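Side-chain contacts in Thg1-like uncharacterized protein (Bacillus thuringiensis, PDB 4KGM), which probably adds nucleotides to the 5' end of tRNA, as tRNA(His) guanylyltransferase relatives do, with a polymerase palm-like catalytic domain that binds ATP and magnesium: residues L49-A52 against F53-T56; T109-F112 against N113-R117; K18-E21 against R22-V25; V134-Q137 against D138-A141. All coordinates share one frame; numbering follows the deposited sequence.

Contacts 1 and 2 lie on two helices, 47-63 and 97-119, that pack on each other: Leu49 and Phe53 of the first touch Phe112 of the second, and the two centres are about 9 Å apart. Contact 3 is the loop into strand 25-31; contact 4 is the turn from strand 128-134, its neighbour in the sheet, into helix 140-160. A probable backbone hydrogen bond from Leu135 to Pro24 joins them. Buried residues predominate in all four. Contact 1, beside the ATP, touches no other subunit; its chemistry is chiefly aromatic and aliphatic. Contact 2 adds a salt bridge and a subunit interface, while contacts 3 and 4 rely on prolines, bridging waters and charged ends that reach other subunits.

Contact 1 (L49-A52 against F53-T56); sequences LAEA and FWET. With ATP (adenosine-5'-triphosphate), chain E.
Trp54 lays one face of its indole over the turn of helix 47-63 that precedes it, where Ala50 O stands 2.9 Å above the ring plane, offset toward the rim. The same oxygen takes the backbone hydrogen bond from Trp54 N, so the carbonyl serves the helix and packs against the indole at once. With CG anti to the carbonyl carbon (chi1 -60°), the indole is carried back along the helix; Glu51 CG meets its CE3 at 3.6 Å, and Ala50 CB lies 4.0 Å from its CZ2. The Glu51 chain, extended beyond CG, leads its carboxylate away from the ring to a hydrogen bond with Gln47. On another side of the helix Leu49 and Phe53 point the same way, Leu49 CG 4.0 Å from Phe53 CE2. Leu49 CG is anti to its own N (chi1 -180°), and the branch CD2 lies over a face of the adenine, 3.5 Å from ATP C6. Ala52 O accepts two bonds from Thr56, one turn on, at 2.7 Å from OG1 and 3.1 Å from N, which fixes the hydroxyl against the backbone. Phe53 stacks with His72, and Trp54 meets Trp195 and His221 edge-to-face. Near the adenine this chemistry is apolar: Leu49, a residue of the ATP pocket, offers the base a methyl group and no hydrogen bond, consistent with packing against the ring rather than reading its polar edge.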
loop_
_atom_site.group_PDB
_atom_site.type_symbol
_atom_site.label_atom_id
_atom_site.label_comp_id
_atom_site.label_asym_id
_atom_site.label_seq_id
_atom_site.Cartn_x
_atom_site.Cartn_y
_atom_site.Cartn_z
ATOM N N LEU A 49 -4.286 -30.199 -21.745
ATOM C CA LEU A 49 -4.391 -28.953 -20.997
ATOM C C LEU A 49 -3.332 -28.885 -19.902
ATOM O O LEU A 49 -2.675 -27.858 -19.723
ATOM C CB LEU A 49 -5.784 -28.817 -20.381
ATOM C CG LEU A 49 -6.037 -27.546 -19.570
ATOM C CD1 LEU A 49 -6.060 -26.327 -20.476
ATOM C CD2 LEU A 49 -7.331 -27.658 -18.779
ATOM N N ALA A 50 -3.168 -29.987 -19.179
ATOM C CA ALA A 50 -2.202 -30.055 -18.091
ATOM C C ALA A 50 -0.769 -29.869 -18.586
ATOM O O ALA A 50 0.034 -29.203 -17.937
ATOM C CB ALA A 50 -2.342 -31.370 -17.341
ATOM N N GLU A 51 -0.453 -30.454 -19.737
ATOM C CA GLU A 51 0.887 -30.341 -20.307
ATOM C C GLU A 51 1.141 -28.957 -20.898
ATOM O O GLU A 51 2.286 -28.584 -21.161
ATOM C CB GLU A 51 1.123 -31.420 -21.366
ATOM C CG GLU A 51 1.285 -32.818 -20.794
ATOM C CD GLU A 51 1.551 -33.861 -21.861
ATOM O OE1 GLU A 51 1.695 -33.484 -23.044
ATOM O OE2 GLU A 51 1.615 -35.061 -21.514
ATOM N N ALA A 52 0.067 -28.203 -21.114
ATOM C CA ALA A 52 0.180 -26.834 -21.597
ATOM C C ALA A 52 0.547 -25.911 -20.440
ATOM O O ALA A 52 1.253 -24.917 -20.623
ATOM C CB ALA A 52 -1.119 -26.389 -22.246
ATOM N N PHE A 53 0.060 -26.248 -19.248
ATOM C CA PHE A 53 0.427 -25.526 -18.037
ATOM C C PHE A 53 1.866 -25.837 -17.653
ATOM O O PHE A 53 2.595 -24.965 -17.177
ATOM C CB PHE A 53 -0.503 -25.895 -16.880
ATOM C CG PHE A 53 -1.775 -25.095 -16.842
ATOM C CD1 PHE A 53 -1.773 -23.787 -16.387
ATOM C CD2 PHE A 53 -2.975 -25.656 -17.247
ATOM C CE1 PHE A 53 -2.940 -23.050 -16.347
ATOM C CE2 PHE A 53 -4.147 -24.924 -17.209
ATOM C CZ PHE A 53 -4.128 -23.619 -16.760
ATOM N N TRP A 54 2.272 -27.084 -17.865
ATOM C CA TRP A 54 3.617 -27.519 -17.510
ATOM C C TRP A 54 4.666 -26.816 -18.364
ATOM O O TRP A 54 5.743 -26.474 -17.881
ATOM C CB TRP A 54 3.744 -29.038 -17.635
ATOM C CG TRP A 54 2.795 -29.787 -16.750
ATOM C CD1 TRP A 54 2.061 -29.279 -15.717
ATOM C CD2 TRP A 54 2.466 -31.181 -16.827
ATOM N NE1 TRP A 54 1.299 -30.268 -15.146
ATOM C CE2 TRP A 54 1.530 -31.445 -15.807
ATOM C CE3 TRP A 54 2.874 -32.229 -17.656
ATOM C CZ2 TRP A 54 0.995 -32.715 -15.596
ATOM C CZ3 TRP A 54 2.343 -33.490 -17.443
ATOM C CH2 TRP A 54 1.415 -33.721 -16.422
ATOM N N GLU A 55 4.343 -26.600 -19.636
ATOM C CA GLU A 55 5.227 -25.858 -20.526
ATOM C C GLU A 55 5.218 -24.382 -20.152
ATOM O O GLU A 55 6.218 -23.684 -20.306
ATOM C CB GLU A 55 4.809 -26.040 -21.985
ATOM C CG GLU A 55 5.125 -27.414 -22.542
ATOM C CD GLU A 55 6.605 -27.737 -22.478
ATOM O OE1 GLU A 55 7.403 -26.998 -23.094
ATOM O OE2 GLU A 55 6.973 -28.724 -21.806
ATOM N N THR A 56 4.075 -23.916 -19.659
ATOM C CA THR A 56 3.954 -22.549 -19.176
ATOM C C THR A 56 4.801 -22.377 -17.920
ATOM O O THR A 56 5.528 -21.393 -17.778
ATOM C CB THR A 56 2.488 -22.192 -18.869
ATOM O OG1 THR A 56 1.711 -22.288 -20.069
ATOM C CG2 THR A 56 2.383 -20.779 -18.321
HETATM P PG ATP E . -12.300 -17.464 -11.970
HETATM O O1G ATP E . -12.831 -17.554 -10.559
HETATM O O2G ATP E . -12.645 -16.183 -12.693
HETATM O O3G ATP E . -10.852 -17.869 -12.102
HETATM P PB ATP E . -12.693 -20.142 -12.789
HETATM O O1B ATP E . -11.284 -20.246 -13.323
HETATM O O2B ATP E . -13.792 -20.921 -13.471
HETATM O O3B ATP E . -13.139 -18.594 -12.763
HETATM P PA ATP E . -11.786 -21.769 -10.724
HETATM O O1A ATP E . -12.245 -22.192 -9.350
HETATM O O2A ATP E . -10.345 -21.390 -10.966
HETATM O O3A ATP E . -12.713 -20.557 -11.234
HETATM O "O5'" ATP E . -12.186 -22.911 -11.789
HETATM C "C5'" ATP E . -11.201 -23.782 -12.338
HETATM C "C4'" ATP E . -11.845 -24.637 -13.422
HETATM O "O4'" ATP E . -10.858 -25.175 -14.304
HETATM C "C3'" ATP E . -12.610 -25.813 -12.833
HETATM O "O3'" ATP E . -14.014 -25.625 -13.026
HETATM C "C2'" ATP E . -12.140 -27.035 -13.600
HETATM O "O2'" ATP E . -13.257 -27.727 -14.164
HETATM C "C1'" ATP E . -11.236 -26.496 -14.698
HETATM N N9 ATP E . -10.040 -27.360 -14.876
HETATM C C8 ATP E . -8.889 -27.276 -14.182
HETATM N N7 ATP E . -7.999 -28.214 -14.596
HETATM C C5 ATP E . -8.582 -28.920 -15.580
HETATM C C6 ATP E . -8.200 -30.055 -16.454
HETATM N N6 ATP E . -6.980 -30.637 -16.355
HETATM N N1 ATP E . -9.110 -30.488 -17.355
HETATM C C2 ATP E . -10.324 -29.918 -17.464
HETATM N N3 ATP E . -10.738 -28.888 -16.706
HETATM C C4 ATP E . -9.927 -28.354 -15.762
#

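Contact 2 (T109-F112 against N113-R117); sequences TAKF and NEVMR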
loop_
_atom_site.group_PDB
_atom_site.type_symbol
_atom_site.label_atom_id
_atom_site.label_comp_id
_atom_site.label_asym_id
_atom_site.label_seq_id
_atom_site.Cartn_x
_atom_site.Cartn_y
_atom_site.Cartn_z
ATOM N N THR A 109 0.213 -15.979 -19.963
ATOM C CA THR A 109 -0.745 -15.824 -21.050
ATOM C C THR A 109 -0.122 -16.115 -22.415
ATOM O O THR A 109 -0.715 -16.810 -23.242
ATOM C CB THR A 109 -1.341 -14.405 -21.059
ATOM O OG1 THR A 109 -2.018 -14.163 -19.820
ATOM C CG2 THR A 109 -2.323 -14.239 -22.206
ATOM N N ALA A 110 1.078 -15.587 -22.643
ATOM C CA ALA A 110 1.749 -15.727 -23.933
ATOM C C ALA A 110 2.071 -17.182 -24.268
ATOM O O ALA A 110 1.717 -17.677 -25.340
ATOM C CB ALA A 110 3.015 -14.879 -23.970
ATOM N N LYS A 111 2.741 -17.864 -23.346
ATOM C CA LYS A 111 3.156 -19.243 -23.567
ATOM C C LYS A 111 1.965 -20.192 -23.660
ATOM O O LYS A 111 1.909 -21.035 -24.557
ATOM C CB LYS A 111 4.124 -19.697 -22.469
ATOM C CG LYS A 111 4.566 -21.156 -22.573
ATOM C CD LYS A 111 5.139 -21.488 -23.949
ATOM C CE LYS A 111 6.370 -20.653 -24.272
ATOM N NZ LYS A 111 6.862 -20.897 -25.658
ATOM N N PHE A 112 1.019 -20.045 -22.738
ATOM C CA PHE A 112 -0.141 -20.930 -22.671
ATOM C C PHE A 112 -0.963 -20.884 -23.955
ATOM O O PHE A 112 -1.264 -21.924 -24.544
ATOM C CB PHE A 112 -1.020 -20.573 -21.471
ATOM C CG PHE A 112 -2.111 -21.566 -21.200
ATOM C CD1 PHE A 112 -1.871 -22.674 -20.403
ATOM C CD2 PHE A 112 -3.378 -21.391 -21.733
ATOM C CE1 PHE A 112 -2.873 -23.589 -20.149
ATOM C CE2 PHE A 112 -4.383 -22.304 -21.480
ATOM C CZ PHE A 112 -4.129 -23.403 -20.687
ATOM N N ASN A 113 -1.327 -19.680 -24.383
ATOM C CA ASN A 113 -2.086 -19.507 -25.614
ATOM C C ASN A 113 -1.355 -20.072 -26.829
ATOM O O ASN A 113 -1.970 -20.700 -27.688
ATOM C CB ASN A 113 -2.433 -18.033 -25.836
ATOM C CG ASN A 113 -3.666 -17.601 -25.065
ATOM O OD1 ASN A 113 -4.680 -18.301 -25.046
ATOM N ND2 ASN A 113 -3.588 -16.440 -24.422
ATOM N N GLU A 114 -0.043 -19.854 -26.891
ATOM C CA GLU A 114 0.771 -20.358 -27.993
ATOM C C GLU A 114 0.707 -21.878 -28.104
ATOM O O GLU A 114 0.426 -22.422 -29.172
ATOM C CB GLU A 114 2.229 -19.922 -27.836
ATOM C CG GLU A 114 3.183 -20.642 -28.780
ATOM C CD GLU A 114 4.638 -20.285 -28.539
ATOM O OE1 GLU A 114 5.147 -19.362 -29.211
ATOM O OE2 GLU A 114 5.277 -20.932 -27.682
ATOM N N VAL A 115 0.974 -22.555 -26.992
ATOM C CA VAL A 115 0.978 -24.012 -26.952
ATOM C C VAL A 115 -0.409 -24.592 -27.220
ATOM O O VAL A 115 -0.556 -25.558 -27.969
ATOM C CB VAL A 115 1.499 -24.530 -25.593
ATOM C CG1 VAL A 115 1.273 -26.032 -25.461
ATOM C CG2 VAL A 115 2.971 -24.190 -25.427
ATOM N N MET A 116 -1.424 -23.989 -26.615
ATOM C CA MET A 116 -2.782 -24.506 -26.714
ATOM C C MET A 116 -3.351 -24.379 -28.127
ATOM O O MET A 116 -4.205 -25.167 -28.530
ATOM C CB MET A 116 -3.695 -23.806 -25.707
ATOM C CG MET A 116 -4.812 -24.685 -25.184
ATOM S SD MET A 116 -4.201 -26.097 -24.242
ATOM C CE MET A 116 -5.717 -27.019 -24.016
ATOM N N ARG A 117 -2.869 -23.396 -28.874
ATOM C CA ARG A 117 -3.335 -23.195 -30.235
ATOM C C ARG A 117 -2.995 -24.423 -31.066
ATOM O O ARG A 117 -3.766 -24.839 -31.930
ATOM C CB ARG A 117 -2.692 -21.949 -30.845
ATOM C CG ARG A 117 -3.436 -20.657 -30.546
ATOM C CD ARG A 117 -4.941 -20.861 -30.599
ATOM N NE ARG A 117 -5.652 -19.617 -30.878
ATOM C CZ ARG A 117 -6.428 -18.988 -30.002
ATOM N NH1 ARG A 117 -6.383 -19.316 -28.717
ATOM N NH2 ARG A 117 -7.249 -18.029 -30.409
#
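Lys111 and Glu114, three residues apart, form a salt bridge along helix 97-119, and Phe112 and Met116 a Met-aromatic contact; the helix packs on helix 47-63 and faces the second subunit. Lys111 NZ lies 2.6 Å from Glu114 OE2, on the syn side of the carboxylate and 23° out of its plane. In the lysine chain the bend at chi2 (53°) sets CD 3.8 Å from Val115 CG2, and a second bend at the next bond turns NZ to the carboxylate. The other oxygen, Glu114 OE1, pairs with Arg117 of the second subunit, so the carboxylate has two cationic partners, which would probably favour its ionised form. Around the helix from this pair, Met116 SD lies 5.0 Å from the centroid of the Phe112 ring, 32° off its normal, an oblique approach. Thr109 and Asn113 run side by side, with CG2 of the first 3.4 Å from ND2 of the second; Asn113 OD1 bonds to the backbone of Ala126, tying helix to loop. The Thr109 hydroxyl bonds to Ala105 O in its own helix and to Ser106 of the second subunit. The Phe112 ring lies among Leu49 and Phe53 of helix 47-63, Tyr37 of helix 34-37 and Phe128 of strand 128-134.

Contact 3 (K18-E21 against R22-V25); sequences KLPE and RMPV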
loop_
_atom_site.group_PDB
_atom_site.type_symbol
_atom_site.label_atom_id
_atom_site.label_comp_id
_atom_site.label_asym_id
_atom_site.label_seq_id
_atom_site.Cartn_x
_atom_site.Cartn_y
_atom_site.Cartn_z
ATOM N N LYS A 18 6.241 -1.489 -3.551
ATOM C CA LYS A 18 7.372 -2.405 -3.589
ATOM C C LYS A 18 7.360 -3.356 -2.400
ATOM O O LYS A 18 7.096 -2.951 -1.268
ATOM C CB LYS A 18 8.696 -1.639 -3.633
ATOM C CG LYS A 18 8.995 -0.994 -4.977
ATOM C CD LYS A 18 10.402 -0.422 -5.011
ATOM C CE LYS A 18 10.779 0.047 -6.406
ATOM N NZ LYS A 18 12.143 0.644 -6.439
ATOM N N LEU A 19 7.638 -4.626 -2.669
ATOM C CA LEU A 19 7.759 -5.620 -1.615
ATOM C C LEU A 19 9.101 -5.450 -0.913
ATOM O O LEU A 19 10.110 -5.171 -1.563
ATOM C CB LEU A 19 7.658 -7.031 -2.199
ATOM C CG LEU A 19 6.343 -7.428 -2.870
ATOM C CD1 LEU A 19 6.510 -8.728 -3.642
ATOM C CD2 LEU A 19 5.232 -7.563 -1.837
ATOM N N PRO A 20 9.116 -5.608 0.419
ATOM C CA PRO A 20 10.383 -5.586 1.155
ATOM C C PRO A 20 11.310 -6.680 0.639
ATOM O O PRO A 20 10.850 -7.785 0.356
ATOM C CB PRO A 20 9.960 -5.868 2.605
ATOM C CG PRO A 20 8.570 -6.417 2.518
ATOM C CD PRO A 20 7.960 -5.780 1.313
ATOM N N GLU A 21 12.594 -6.361 0.506
ATOM C CA GLU A 21 13.563 -7.270 -0.094
ATOM C C GLU A 21 14.093 -8.301 0.898
ATOM O O GLU A 21 13.710 -8.309 2.069
ATOM C CB GLU A 21 14.732 -6.479 -0.687
ATOM C CG GLU A 21 14.326 -5.454 -1.739
ATOM C CD GLU A 21 15.498 -4.619 -2.228
ATOM O OE1 GLU A 21 16.647 -4.922 -1.846
ATOM O OE2 GLU A 21 15.271 -3.654 -2.989
ATOM N N ARG A 22 14.978 -9.165 0.407
ATOM C CA ARG A 22 15.625 -10.202 1.210
ATOM C C ARG A 22 14.658 -11.091 1.987
ATOM O O ARG A 22 14.914 -11.439 3.140
ATOM C CB ARG A 22 16.676 -9.597 2.148
ATOM C CG ARG A 22 17.887 -9.028 1.425
ATOM C CD ARG A 22 19.027 -8.746 2.389
ATOM N NE ARG A 22 19.489 -9.960 3.056
ATOM C CZ ARG A 22 20.365 -10.811 2.532
ATOM N NH1 ARG A 22 20.875 -10.583 1.329
ATOM N NH2 ARG A 22 20.730 -11.892 3.207
ATOM N N MET A 23 13.552 -11.457 1.348
ATOM C CA MET A 23 12.613 -12.411 1.923
ATOM C C MET A 23 11.817 -13.115 0.821
ATOM O O MET A 23 11.628 -12.554 -0.259
ATOM C CB MET A 23 11.693 -11.733 2.950
ATOM C CG MET A 23 10.800 -10.642 2.403
ATOM S SD MET A 23 9.759 -9.948 3.709
ATOM C CE MET A 23 11.007 -9.315 4.829
ATOM N N PRO A 24 11.372 -14.358 1.082
ATOM C CA PRO A 24 10.657 -15.173 0.092
ATOM C C PRO A 24 9.476 -14.454 -0.554
ATOM O O PRO A 24 8.667 -13.840 0.142
ATOM C CB PRO A 24 10.148 -16.354 0.921
ATOM C CG PRO A 24 11.147 -16.497 2.006
ATOM C CD PRO A 24 11.594 -15.099 2.339
ATOM N N VAL A 25 9.394 -14.534 -1.879
ATOM C CA VAL A 25 8.272 -13.973 -2.625
ATOM C C VAL A 25 7.474 -15.083 -3.307
ATOM O O VAL A 25 8.046 -15.975 -3.935
ATOM C CB VAL A 25 8.750 -12.957 -3.687
ATOM C CG1 VAL A 25 7.628 -12.625 -4.660
ATOM C CG2 VAL A 25 9.274 -11.696 -3.018
HETATM O O HOH W 1 11.535 -9.808 -1.096
#
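The loop that leads from helix 4-13 into strand 25-31 turns at Glu21 and Arg22, bringing Pro20 back beside Met23 and Leu19 beside Val25. Met23 SD lies 3.9 Å from Pro20 CG, and its CG approaches Pro20 O at 3.5 Å. The methionine gets there with CG between its own backbone N and carbonyl carbon (chi1 62°), while the bend at chi3 (61°) brings CE to 4.0 Å from Glu21 O. No direct hydrogen bond spans the turn; a water stands in for one, donating to Pro20 O at 2.6 Å and to Met23 O at 2.9 Å. Arg22 takes up positive phi (53°), which reverses the chain as it enters strand 25-31, second in the palm-like antiparallel sheet, beside the outermost strand 128-134. There Leu19 CD1 comes across to both methyls of Val25, 4.1 Å from CG2 and 4.2 Å from CG1, and both residues also pack on Val134 of that outermost strand. The charged ends point elsewhere: Glu21 OE2 forms a salt bridge with Arg10 of the fourth subunit, and Arg22 NH2 one with Asp138 of the third, while Arg22 NH1 bonds to Lys86 O in its own chain.

Contact 4 (V134-Q137 against D138-A141); sequences VLPQ and DEVA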
loop_
_atom_site.group_PDB
_atom_site.type_symbol
_atom_site.label_atom_id
_atom_site.label_comp_id
_atom_site.label_asym_id
_atom_site.label_seq_id
_atom_site.Cartn_x
_atom_site.Cartn_y
_atom_site.Cartn_z
ATOM N N VAL A 134 4.806 -11.573 0.017
ATOM C CA VAL A 134 5.975 -12.107 0.703
ATOM C C VAL A 134 5.552 -13.105 1.774
ATOM O O VAL A 134 4.400 -13.116 2.215
ATOM C CB VAL A 134 6.832 -10.996 1.351
ATOM C CG1 VAL A 134 7.401 -10.065 0.285
ATOM C CG2 VAL A 134 6.015 -10.222 2.372
ATOM N N LEU A 135 6.492 -13.948 2.183
ATOM C CA LEU A 135 6.252 -14.925 3.232
ATOM C C LEU A 135 7.492 -15.068 4.093
ATOM O O LEU A 135 8.611 -15.009 3.588
ATOM C CB LEU A 135 5.896 -16.288 2.635
ATOM C CG LEU A 135 4.473 -16.515 2.129
ATOM C CD1 LEU A 135 4.332 -17.935 1.617
ATOM C CD2 LEU A 135 3.470 -16.252 3.231
ATOM N N PRO A 136 7.299 -15.249 5.405
ATOM C CA PRO A 136 8.436 -15.599 6.261
ATOM C C PRO A 136 8.963 -16.978 5.880
ATOM O O PRO A 136 8.207 -17.794 5.352
ATOM C CB PRO A 136 7.832 -15.612 7.669
ATOM C CG PRO A 136 6.360 -15.731 7.469
ATOM C CD PRO A 136 6.054 -15.067 6.169
ATOM N N GLN A 137 10.244 -17.223 6.136
ATOM C CA GLN A 137 10.893 -18.471 5.743
ATOM C C GLN A 137 10.198 -19.728 6.271
ATOM O O GLN A 137 10.124 -20.739 5.573
ATOM C CB GLN A 137 12.361 -18.468 6.173
ATOM C CG GLN A 137 13.252 -17.554 5.346
ATOM C CD GLN A 137 14.687 -17.538 5.840
ATOM O OE1 GLN A 137 14.958 -17.153 6.977
ATOM N NE2 GLN A 137 15.612 -17.963 4.988
ATOM N N ASP A 138 9.687 -19.666 7.496
ATOM C CA ASP A 138 9.049 -20.833 8.097
ATOM C C ASP A 138 7.567 -20.949 7.738
ATOM O O ASP A 138 6.794 -21.591 8.451
ATOM C CB ASP A 138 9.251 -20.862 9.619
ATOM C CG ASP A 138 8.623 -19.671 10.329
ATOM O OD1 ASP A 138 8.833 -19.543 11.554
ATOM O OD2 ASP A 138 7.932 -18.858 9.679
ATOM N N GLU A 139 7.178 -20.319 6.635
ATOM C CA GLU A 139 5.803 -20.397 6.158
ATOM C C GLU A 139 5.741 -20.760 4.678
ATOM O O GLU A 139 4.657 -20.950 4.125
ATOM C CB GLU A 139 5.061 -19.082 6.416
ATOM C CG GLU A 139 4.711 -18.828 7.878
ATOM C CD GLU A 139 3.440 -19.532 8.317
ATOM O OE1 GLU A 139 3.214 -20.687 7.899
ATOM O OE2 GLU A 139 2.659 -18.923 9.079
ATOM N N VAL A 140 6.904 -20.860 4.045
ATOM C CA VAL A 140 6.969 -21.181 2.623
ATOM C C VAL A 140 6.512 -22.612 2.361
ATOM O O VAL A 140 5.690 -22.855 1.479
ATOM C CB VAL A 140 8.385 -20.980 2.055
ATOM C CG1 VAL A 140 8.403 -21.278 0.560
ATOM C CG2 VAL A 140 8.865 -19.564 2.325
ATOM N N ALA A 141 7.047 -23.555 3.133
ATOM C CA ALA A 141 6.615 -24.943 3.043
ATOM C C ALA A 141 5.124 -25.030 3.330
ATOM O O ALA A 141 4.379 -25.678 2.599
ATOM C CB ALA A 141 7.395 -25.810 4.014
HETATM O O HOH W 2 9.018 -23.407 5.490
#
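Pro136 and Glu139 make the main apolar contact, the ring carbon CG of the proline lying 3.5 Å from Glu139 CG and 3.7 Å from its CB. The glutamate packs its aliphatic part on the ring, then bends at chi2 (-83°), which turns the carboxylate toward the second subunit. A second apolar pair is Leu135 CB and Val140 CG2 at 4.4 Å. Two methyls pack on backbone carbonyls, Val140 CG2 3.6 Å from Pro136 O and Leu135 CD1 3.9 Å from Glu139 O. Hydrogen bonding across the turn is backbone to backbone, from Glu139 N to Pro136 O at 3.0 Å; the donor stands well above the carbonyl plane. A water continues the link into the helix: it lies 2.9 Å from Gln137 O, to which it can donate, and accepts from Ala141 N at 3.1 Å. Glu139 occupies the N-cap position of helix 140-160. Among the charged ends, Glu139 OE2 forms a salt bridge with Arg7 and a hydrogen bond with Tyr11 OH, both of the second subunit, and Asp138 is the reciprocal end of the bridge to Arg22 of the third, so acidic side chains at the helix start are drawn into two interfaces. The turn joins strand 128-134 to helix 140-160: Leu135 packs on Ile26 of strand 25-31, and Val140 touches Pro24 on the approach to that strand and Val233 and Val237 of helix 231-237.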